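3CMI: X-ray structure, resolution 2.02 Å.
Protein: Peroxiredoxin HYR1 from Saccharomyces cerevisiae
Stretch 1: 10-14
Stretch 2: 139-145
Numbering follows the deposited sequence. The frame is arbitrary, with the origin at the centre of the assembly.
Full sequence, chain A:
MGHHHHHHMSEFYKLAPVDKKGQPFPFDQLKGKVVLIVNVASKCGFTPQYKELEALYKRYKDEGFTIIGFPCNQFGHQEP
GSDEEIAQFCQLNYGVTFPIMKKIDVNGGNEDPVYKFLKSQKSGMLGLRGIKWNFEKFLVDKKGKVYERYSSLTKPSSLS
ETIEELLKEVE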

# COMPACT_ATOMS: atom_id res chain seq x y z
N SER A 10 6.83 -4.19 15.75
CA SER A 10 7.04 -3.00 14.88
C SER A 10 5.87 -2.02 14.99
O SER A 10 4.75 -2.41 15.33
N GLU A 11 6.15 -0.74 14.69
CA GLU A 11 5.14 0.32 14.71
C GLU A 11 4.06 0.08 13.65
O GLU A 11 2.93 0.55 13.79
N PHE A 12 4.44 -0.65 12.61
CA PHE A 12 3.54 -1.01 11.52
C PHE A 12 2.29 -1.76 11.99
O PHE A 12 1.18 -1.50 11.51
N TYR A 13 2.46 -2.69 12.93
CA TYR A 13 1.35 -3.52 13.39
C TYR A 13 0.44 -2.78 14.37
O TYR A 13 -0.65 -3.27 14.68
N LYS A 14 0.89 -1.62 14.84
CA LYS A 14 0.11 -0.75 15.72
C LYS A 14 -0.94 0.06 14.95
O LYS A 14 -1.91 0.55 15.53
N LEU A 139 6.18 -1.59 -0.26
CA LEU A 139 6.22 -3.02 -0.01
C LEU A 139 6.72 -3.26 1.41
O LEU A 139 7.77 -2.74 1.81
N VAL A 140 5.96 -4.05 2.17
CA VAL A 140 6.26 -4.32 3.58
C VAL A 140 6.63 -5.80 3.84
O VAL A 140 6.00 -6.72 3.32
N ASP A 141 7.66 -5.96 4.67
CA ASP A 141 8.20 -7.23 5.20
C ASP A 141 7.14 -8.16 5.82
O ASP A 141 6.05 -7.72 6.18
N LYS A 142 7.50 -9.44 5.96
CA LYS A 142 6.74 -10.37 6.80
C LYS A 142 6.91 -10.08 8.30
O LYS A 142 6.12 -10.54 9.12
N LYS A 143 7.96 -9.33 8.63
CA LYS A 143 8.23 -8.92 10.01
C LYS A 143 7.72 -7.49 10.27
O LYS A 143 7.81 -6.98 11.39
N GLY A 144 7.19 -6.86 9.22
CA GLY A 144 6.56 -5.54 9.33
C GLY A 144 7.45 -4.37 8.97
O GLY A 144 7.08 -3.22 9.19
N LYS A 145 8.63 -4.66 8.43
CA LYS A 145 9.59 -3.63 8.05
C LYS A 145 9.41 -3.22 6.59
O LYS A 145 9.35 -4.07 5.70

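The contact between these two stretches is small, burying 254 Å² in all, and it is built round Phe12, Tyr13 and Gly144. The backbones come nearest where the CA atoms of Phe12 and Gly144 lie 5.9 Å apart.

Phe12 points its CA-to-CB bond toward the turn and, with chi1 in the t rotamer, lays its ring against the end of the strand. Val140, also t, answers with CG1, which sits 3.8 Å from the centroid of the Phe12 ring and nearly on the ring normal. This is a CH-pi contact over one face, well suited to a flat aromatic and a compact branched aliphatic, both buried. At the other end of the side chain, Phe12 CB rests 3.4 Å from Gly144 O.

Tyr13 starts sideways, but its m rotamer and long ring carry the hydroxyl in to the turn. There Tyr13 OH lies 3.0 Å from Lys142 O, near the plane of the ring. A water also bridges the two stretches: its O is hydrogen-bonded to Tyr13 OH at 2.7 Å and to Asp141 O at 2.7 Å, donating to the latter. The phenol thus supplies both an apolar ring for packing and a polar tip suited to a turn that presents the carbonyl of Lys142 to it and, through the water, that of Asp141.

Gly144 fits because it lacks a side chain. An ideal CB would fall 2.5 Å from Ser10 OG and 2.9 Å from Tyr13 CE2, and the positive phi of 97° would jam it against the preceding carbonyl. The turn is steadied from within by Lys143 N donating to Asp141 OD1 at 3.1 Å. Ser10, in the p rotamer, also points in, yet its OG finds no polar partner. Lys142 and Lys143 direct their CA-to-CB bonds away, leaving the contact to their backbones.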

# COMPACT_ATOMS: atom_id res chain seq x y z
CB SER A 10 7.23 -3.42 13.42
OG SER A 10 6.04 -3.99 12.88
CB GLU A 11 5.81 1.69 14.49
CG GLU A 11 4.97 2.89 14.94
CD GLU A 11 5.59 4.23 14.56
OE1 GLU A 11 4.85 5.09 14.03
OE2 GLU A 11 6.80 4.43 14.79
CB PHE A 12 4.29 -1.85 10.47
CG PHE A 12 3.45 -2.26 9.30
CD1 PHE A 12 3.14 -1.35 8.30
CD2 PHE A 12 2.98 -3.57 9.19
CE1 PHE A 12 2.37 -1.73 7.20
CE2 PHE A 12 2.21 -3.96 8.10
CZ PHE A 12 1.90 -3.04 7.11
CB TYR A 13 1.86 -4.83 13.99
CG TYR A 13 2.60 -5.72 13.01
CD1 TYR A 13 2.08 -5.98 11.74
CD2 TYR A 13 3.81 -6.31 13.35
CE1 TYR A 13 2.75 -6.80 10.84
CE2 TYR A 13 4.50 -7.13 12.46
CZ TYR A 13 3.96 -7.37 11.20
OH TYR A 13 4.63 -8.18 10.31
CB LYS A 14 1.03 0.20 16.49
CG LYS A 14 1.76 -0.44 17.67
CD LYS A 14 3.01 0.37 18.02
CE LYS A 14 3.72 -0.18 19.25
NZ LYS A 14 3.20 0.42 20.52
CB LEU A 139 7.12 -3.70 -1.05
CG LEU A 139 6.93 -5.16 -1.47
CD1 LEU A 139 5.47 -5.53 -1.75
CD2 LEU A 139 7.79 -5.42 -2.70
CB VAL A 140 5.08 -3.87 4.50
CG1 VAL A 140 5.38 -4.15 5.97
CG2 VAL A 140 4.79 -2.38 4.30
CB ASP A 141 9.17 -6.86 6.33
CG ASP A 141 10.40 -7.71 6.38
OD1 ASP A 141 10.28 -8.91 6.68
OD2 ASP A 141 11.50 -7.16 6.15
CB LYS A 142 7.14 -11.82 6.51
CG LYS A 142 6.48 -12.41 5.28
CD LYS A 142 6.82 -13.89 5.12
CE LYS A 142 5.99 -14.53 4.01
NZ LYS A 142 4.53 -14.63 4.34
CB LYS A 143 9.72 -9.03 10.34
CG LYS A 143 10.28 -10.45 10.32
CD LYS A 143 11.78 -10.46 10.65
CE LYS A 143 12.43 -11.80 10.35
NZ LYS A 143 12.07 -12.87 11.33
CB LYS A 145 11.03 -4.12 8.30
CG LYS A 145 11.34 -4.39 9.77
CD LYS A 145 12.76 -4.89 9.96
CE LYS A 145 13.02 -5.33 11.40
NZ LYS A 145 13.17 -4.18 12.35
O HOH W 1 3.90 -7.82 7.73